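Local coordinates for hypothetical protein AQ_1575 (Aquifex aeolicus, PDB 1LFP) that probably acts in the regulation of transcription and may bind DNA, at residues 207-211 / 212-216; 107-110 / 111-115. All blocks are in the same frame, centred on the assembly; numbering follows the deposited sequence.

Contact 1: 207-211 / 212-216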
ATOM      1  N   VAL A 207     -18.848  -2.247  -2.909  1.00 30.90           N
ATOM      2  CA  VAL A 207     -20.026  -2.575  -2.117  1.00 34.47           C
ATOM      3  C   VAL A 207     -20.516  -1.332  -1.390  1.00 37.92           C
ATOM      4  O   VAL A 207     -19.884  -0.862  -0.447  1.00 37.87           O
ATOM      5  CB  VAL A 207     -19.715  -3.697  -1.091  1.00 42.13           C
ATOM      6  CG1 VAL A 207     -18.387  -3.429  -0.406  1.00 42.98           C
ATOM      7  CG2 VAL A 207     -20.825  -3.781  -0.057  1.00 41.51           C
ATOM      8  N   GLN A 208     -21.650  -0.807  -1.848  1.00 41.92           N
ATOM      9  CA  GLN A 208     -22.258   0.393  -1.277  1.00 44.80           C
ATOM     10  C   GLN A 208     -22.696   0.135   0.160  1.00 45.85           C
ATOM     11  O   GLN A 208     -23.475  -0.777   0.426  1.00 45.94           O
ATOM     12  CB  GLN A 208     -23.476   0.802  -2.110  1.00 54.88           C
ATOM     13  CG  GLN A 208     -23.212   0.879  -3.610  1.00 57.41           C
ATOM     14  CD  GLN A 208     -22.665   2.225  -4.060  1.00 59.85           C
ATOM     15  OE1 GLN A 208     -22.204   2.371  -5.198  1.00 61.21           O
ATOM     16  NE2 GLN A 208     -22.725   3.222  -3.177  1.00 60.77           N
ATOM     17  N   ILE A 209     -22.193   0.945   1.082  1.00 48.34           N
ATOM     18  CA  ILE A 209     -22.542   0.798   2.492  1.00 48.97           C
ATOM     19  C   ILE A 209     -23.113   2.113   3.023  1.00 49.77           C
ATOM     20  O   ILE A 209     -22.380   3.066   3.277  1.00 49.93           O
ATOM     21  CB  ILE A 209     -21.304   0.395   3.309  1.00 52.81           C
ATOM     22  CG1 ILE A 209     -21.594   0.482   4.808  1.00 52.20           C
ATOM     23  CG2 ILE A 209     -20.143   1.265   2.921  1.00 52.63           C
ATOM     24  CD1 ILE A 209     -22.583  -0.553   5.298  1.00 52.81           C
ATOM     25  N   ASN A 210     -24.430   2.146   3.199  1.00 57.19           N
ATOM     26  CA  ASN A 210     -25.116   3.345   3.668  1.00 58.59           C
ATOM     27  C   ASN A 210     -25.383   3.435   5.169  1.00 59.18           C
ATOM     28  O   ASN A 210     -25.697   4.508   5.673  1.00 59.18           O
ATOM     29  CB  ASN A 210     -26.422   3.514   2.888  1.00 51.49           C
ATOM     30  CG  ASN A 210     -26.188   3.638   1.383  1.00 51.58           C
ATOM     31  OD1 ASN A 210     -25.495   4.546   0.926  1.00 50.88           O
ATOM     32  ND2 ASN A 210     -26.757   2.715   0.612  1.00 51.75           N
ATOM     33  N   ASP A 211     -25.262   2.325   5.889  1.00 54.72           N
ATOM     34  CA  ASP A 211     -25.480   2.354   7.334  1.00 55.80           C
ATOM     35  C   ASP A 211     -24.264   2.971   8.002  1.00 56.35           C
ATOM     36  O   ASP A 211     -23.192   2.374   8.030  1.00 56.19           O
ATOM     37  CB  ASP A 211     -25.688   0.945   7.874  1.00 63.97           C
ATOM     38  CG  ASP A 211     -26.957   0.316   7.362  1.00 66.13           C
ATOM     39  OD1 ASP A 211     -28.043   0.881   7.616  1.00 66.30           O
ATOM     40  OD2 ASP A 211     -26.869  -0.739   6.702  1.00 66.76           O
ATOM     41  N   GLU A 212     -24.439   4.169   8.543  1.00 51.91           N
ATOM     42  CA  GLU A 212     -23.352   4.868   9.197  1.00 51.46           C
ATOM     43  C   GLU A 212     -22.705   4.019  10.280  1.00 50.48           C
ATOM     44  O   GLU A 212     -21.498   4.115  10.516  1.00 50.99           O
ATOM     45  CB  GLU A 212     -23.872   6.162   9.794  1.00 63.43           C
ATOM     46  CG  GLU A 212     -22.803   7.070  10.329  1.00 65.56           C
ATOM     47  CD  GLU A 212     -23.384   8.373  10.818  1.00 67.14           C
ATOM     48  OE1 GLU A 212     -22.606   9.254  11.236  1.00 69.00           O
ATOM     49  OE2 GLU A 212     -24.624   8.512  10.780  1.00 68.34           O
ATOM     50  N   GLU A 213     -23.509   3.194  10.944  1.00 49.68           N
ATOM     51  CA  GLU A 213     -23.009   2.313  11.991  1.00 46.64           C
ATOM     52  C   GLU A 213     -22.015   1.331  11.402  1.00 44.70           C
ATOM     53  O   GLU A 213     -20.916   1.147  11.915  1.00 44.98           O
ATOM     54  CB  GLU A 213     -24.140   1.494  12.608  1.00 56.21           C
ATOM     55  CG  GLU A 213     -25.061   2.237  13.542  1.00 56.85           C
ATOM     56  CD  GLU A 213     -25.817   1.285  14.453  1.00 57.21           C
ATOM     57  OE1 GLU A 213     -25.155   0.553  15.229  1.00 58.92           O
ATOM     58  OE2 GLU A 213     -27.062   1.260  14.387  1.00 57.39           O
ATOM     59  N   THR A 214     -22.430   0.679  10.329  1.00 45.78           N
ATOM     60  CA  THR A 214     -21.594  -0.302   9.661  1.00 42.50           C
ATOM     61  C   THR A 214     -20.342   0.350   9.076  1.00 40.80           C
ATOM     62  O   THR A 214     -19.250  -0.203   9.171  1.00 41.21           O
ATOM     63  CB  THR A 214     -22.381  -0.999   8.539  1.00 49.56           C
ATOM     64  OG1 THR A 214     -23.630  -1.463   9.065  1.00 47.89           O
ATOM     65  CG2 THR A 214     -21.601  -2.188   7.987  1.00 47.61           C
ATOM     66  N   ALA A 215     -20.504   1.530   8.488  1.00 33.85           N
ATOM     67  CA  ALA A 215     -19.385   2.249   7.875  1.00 32.26           C
ATOM     68  C   ALA A 215     -18.259   2.508   8.864  1.00 31.31           C
ATOM     69  O   ALA A 215     -17.075   2.396   8.532  1.00 27.57           O
ATOM     70  CB  ALA A 215     -19.861   3.572   7.283  1.00 38.21           C
ATOM     71  N   GLN A 216     -18.631   2.843  10.095  1.00 32.88           N
ATOM     72  CA  GLN A 216     -17.644   3.129  11.123  1.00 32.22           C
ATOM     73  C   GLN A 216     -16.880   1.903  11.556  1.00 30.08           C
ATOM     74  O   GLN A 216     -15.700   1.998  11.894  1.00 29.71           O
ATOM     75  CB  GLN A 216     -18.317   3.755  12.338  1.00 43.61           C
ATOM     76  CG  GLN A 216     -17.369   4.536  13.223  1.00 48.46           C
ATOM     77  CD  GLN A 216     -17.988   5.835  13.717  1.00 52.03           C
ATOM     78  OE1 GLN A 216     -17.327   6.654  14.359  1.00 53.96           O
ATOM     79  NE2 GLN A 216     -19.270   6.030  13.408  1.00 54.05           N
TER
HETATM   80  O   HOH W   1     -25.121  -2.343   7.242  1.00 38.14           O

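Contact 2: 107-110 / 111-115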
ATOM      1  N   ASN A 107       2.352 -17.318  11.669  1.00 30.68           N
ATOM      2  CA  ASN A 107       1.354 -17.734  12.658  1.00 30.21           C
ATOM      3  C   ASN A 107       0.991 -16.572  13.582  1.00 27.92           C
ATOM      4  O   ASN A 107      -0.180 -16.362  13.924  1.00 26.26           O
ATOM      5  CB  ASN A 107       1.898 -18.919  13.470  1.00 42.63           C
ATOM      6  CG  ASN A 107       0.936 -19.402  14.540  1.00 45.61           C
ATOM      7  OD1 ASN A 107      -0.239 -19.684  14.275  1.00 47.19           O
ATOM      8  ND2 ASN A 107       1.441 -19.515  15.768  1.00 46.28           N
ATOM      9  N   ARG A 108       2.010 -15.816  13.965  1.00 29.43           N
ATOM     10  CA  ARG A 108       1.855 -14.679  14.858  1.00 27.13           C
ATOM     11  C   ARG A 108       0.987 -13.616  14.190  1.00 24.76           C
ATOM     12  O   ARG A 108      -0.025 -13.182  14.745  1.00 23.07           O
ATOM     13  CB  ARG A 108       3.234 -14.103  15.185  1.00 31.73           C
ATOM     14  CG  ARG A 108       3.360 -13.623  16.612  1.00 34.31           C
ATOM     15  CD  ARG A 108       3.726 -12.158  16.697  1.00 34.47           C
ATOM     16  NE  ARG A 108       4.919 -11.796  15.938  1.00 34.81           N
ATOM     17  CZ  ARG A 108       4.918 -11.480  14.646  1.00 37.36           C
ATOM     18  NH1 ARG A 108       3.789 -11.494  13.969  1.00 41.15           N
ATOM     19  NH2 ARG A 108       6.033 -11.119  14.031  1.00 36.14           N
ATOM     20  N   THR A 109       1.400 -13.227  12.996  1.00 21.03           N
ATOM     21  CA  THR A 109       0.669 -12.230  12.222  1.00 22.84           C
ATOM     22  C   THR A 109      -0.771 -12.662  11.945  1.00 19.75           C
ATOM     23  O   THR A 109      -1.709 -11.867  12.068  1.00 20.12           O
ATOM     24  CB  THR A 109       1.364 -11.963  10.908  1.00 23.01           C
ATOM     25  OG1 THR A 109       2.717 -11.587  11.167  1.00 26.61           O
ATOM     26  CG2 THR A 109       0.700 -10.809  10.167  1.00 21.82           C
ATOM     27  N   THR A 110      -0.965 -13.925  11.594  1.00 21.41           N
ATOM     28  CA  THR A 110      -2.311 -14.400  11.316  1.00 21.45           C
ATOM     29  C   THR A 110      -3.222 -14.213  12.502  1.00 19.89           C
ATOM     30  O   THR A 110      -4.376 -13.775  12.376  1.00 21.46           O
ATOM     31  CB  THR A 110      -2.303 -15.892  10.904  1.00 21.65           C
ATOM     32  OG1 THR A 110      -1.546 -16.023   9.701  1.00 22.71           O
ATOM     33  CG2 THR A 110      -3.724 -16.395  10.663  1.00 22.64           C
ATOM     34  N   SER A 111      -2.706 -14.522  13.681  1.00 21.21           N
ATOM     35  CA  SER A 111      -3.511 -14.349  14.868  1.00 21.70           C
ATOM     36  C   SER A 111      -3.785 -12.860  15.143  1.00 22.51           C
ATOM     37  O   SER A 111      -4.886 -12.476  15.504  1.00 21.87           O
ATOM     38  CB  SER A 111      -2.827 -15.031  16.046  1.00 25.62           C
ATOM     39  OG  SER A 111      -3.524 -14.798  17.256  1.00 28.87           O
ATOM     40  N   GLU A 112      -2.797 -12.008  14.943  1.00 26.40           N
ATOM     41  CA  GLU A 112      -3.028 -10.585  15.181  1.00 28.07           C
ATOM     42  C   GLU A 112      -4.116 -10.091  14.228  1.00 26.92           C
ATOM     43  O   GLU A 112      -5.016  -9.319  14.607  1.00 28.84           O
ATOM     44  CB  GLU A 112      -1.751  -9.786  14.908  1.00 36.46           C
ATOM     45  CG  GLU A 112      -0.496 -10.305  15.601  1.00 40.98           C
ATOM     46  CD  GLU A 112       0.775  -9.615  15.109  1.00 42.18           C
ATOM     47  OE1 GLU A 112       0.802  -8.378  15.063  1.00 40.90           O
ATOM     48  OE2 GLU A 112       1.758 -10.313  14.780  1.00 45.00           O
ATOM     49  N   VAL A 113      -4.048 -10.554  12.990  1.00 23.52           N
ATOM     50  CA  VAL A 113      -5.000 -10.101  11.974  1.00 20.94           C
ATOM     51  C   VAL A 113      -6.381 -10.657  12.247  1.00 20.36           C
ATOM     52  O   VAL A 113      -7.379  -9.919  12.184  1.00 18.49           O
ATOM     53  CB  VAL A 113      -4.508 -10.465  10.573  1.00 22.60           C
ATOM     54  CG1 VAL A 113      -5.612 -10.235   9.563  1.00 20.55           C
ATOM     55  CG2 VAL A 113      -3.300  -9.605  10.214  1.00 19.91           C
ATOM     56  N   ARG A 114      -6.438 -11.935  12.616  1.00 21.30           N
ATOM     57  CA  ARG A 114      -7.694 -12.562  12.944  1.00 24.66           C
ATOM     58  C   ARG A 114      -8.321 -11.793  14.093  1.00 23.91           C
ATOM     59  O   ARG A 114      -9.482 -11.479  14.018  1.00 22.65           O
ATOM     60  CB  ARG A 114      -7.519 -14.028  13.350  1.00 30.39           C
ATOM     61  CG  ARG A 114      -8.857 -14.786  13.472  1.00 30.32           C
ATOM     62  CD  ARG A 114      -8.645 -16.286  13.724  1.00 31.69           C
ATOM     63  NE  ARG A 114      -7.848 -16.925  12.671  1.00 36.16           N
ATOM     64  CZ  ARG A 114      -8.314 -17.296  11.477  1.00 38.53           C
ATOM     65  NH1 ARG A 114      -9.593 -17.106  11.159  1.00 36.88           N
ATOM     66  NH2 ARG A 114      -7.492 -17.852  10.592  1.00 38.10           N
ATOM     67  N   HIS A 115      -7.531 -11.459  15.132  1.00 24.30           N
ATOM     68  CA  HIS A 115      -8.075 -10.736  16.274  1.00 25.42           C
ATOM     69  C   HIS A 115      -8.638  -9.420  15.817  1.00 24.59           C
ATOM     70  O   HIS A 115      -9.732  -9.051  16.231  1.00 28.00           O
ATOM     71  CB  HIS A 115      -7.017 -10.459  17.365  1.00 27.11           C
ATOM     72  CG  HIS A 115      -6.707 -11.639  18.245  1.00 28.63           C
ATOM     73  ND1 HIS A 115      -6.066 -12.766  17.783  1.00 30.81           N
ATOM     74  CD2 HIS A 115      -6.968 -11.872  19.554  1.00 28.37           C
ATOM     75  CE1 HIS A 115      -5.945 -13.644  18.766  1.00 29.47           C
ATOM     76  NE2 HIS A 115      -6.487 -13.125  19.853  1.00 32.22           N
TER

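Contact 1: 207-211 / 212-216
Ile209 and Thr214 are brought together by their first torsions, at the turn from strand into helix of a beta-alpha-beta unit built from strand 207-208, helix 212-226 and strand 231-239. CG1 of Ile209 lies anti to the backbone N (chi1 170°), and the second torsion turns CD1 onto Thr214. On Thr214, CG2 is likewise anti to its own N, with OG1 anti to the carbonyl carbon. The methyl is thereby offered to Ile209 and the hydroxyl to the Asp211 side. The packing is tight: Ile209 CD1 comes to 3.3 Å from Thr214 CB and just as near to CG2. Further back along the side chain, Ile209 CG1 meets Ala215 CB at 4.3 Å, and the side chain also rests on Ile240. An alanine at this position would probably open a gap between the turn and the helix start, leaving the Thr214 methyl and Ala215 without their apolar mate. Asp211 is the N-cap residue, but its carboxylate makes no capping bond. Its backbone instead starts the helix, with Ala215 N donating to Asp211 O at 2.9 Å in a nearly straight bond (164°). The carboxylate turns to water. One water molecule joins the two side chains, its exact position doubtful because both distances are unusually short: 2.4 Å to Asp211 OD2, to which it donates, and 2.5 Å to Thr214 OG1.

Contact 2: 107-110 / 111-115
The first turns of helix 106-119 carry this contact, in which residues four apart pair along the helix. Arg108 and Glu112 form an i to i+4 salt bridge. Arg108 NH1 meets Glu112 OE2 at 2.5 Å, a very short bond that is far from straight (115°), and its exact geometry is doubtful. The guanidinium and carboxylate planes stand 78° apart, and the groups meet through NH1 and OE2 rather than lying flat and paired. The Arg108 chain bends at its second and third torsions, which curls the guanidinium back to the acid. NH1 also pairs with Asp230, whose OD2 lies close to Glu112 OE2, and NH2 pairs with Asp104; the arginine between these acids probably offsets their repulsion. Thr109 OG1 bonds to Thr103 and Asp230, and Thr110 OG1 to Arg106 O and Tyr87 OH. The Thr109 methyl CG2 lies 4.2 Å from Val113 CG2. Thr110 CG2 runs beside the Arg114 chain, 4.0 Å from NH2. Ser111 O is gripped twice by His115: by the backbone N at 2.9 Å and by ring ND1 at 2.6 Å, from opposite faces of the carbonyl plane. ND1 approaches from above that plane, with the oxygen in the plane of the ring. In the fold, Thr110, Val113 and Arg114 touch Leu124 of strand 123-124, while Val113 and Glu112 meet Leu228, in the loop between helix 212-226 and strand 231-239.

In the fold
Contact 2 comes first along the chain and closes before contact 1 begins. Their centres lie about 25 Å apart and their nearest atoms about 13 Å, so they do not touch. Both belong to the region assigned to the second and third domain of the TACO1/YebC family. The mixed five-stranded sheet links them. Contact 1 includes strand 207-208 at one outer position, and contact 2 packs on strand 123-124 at the other. Helix 106-119 directly follows strand 95-103, while helix 212-226 leads to strand 231-239, the neighbour of 95-103 in the sheet. The two contacts thus mark helices attached to one sheet by separate parts of the chain.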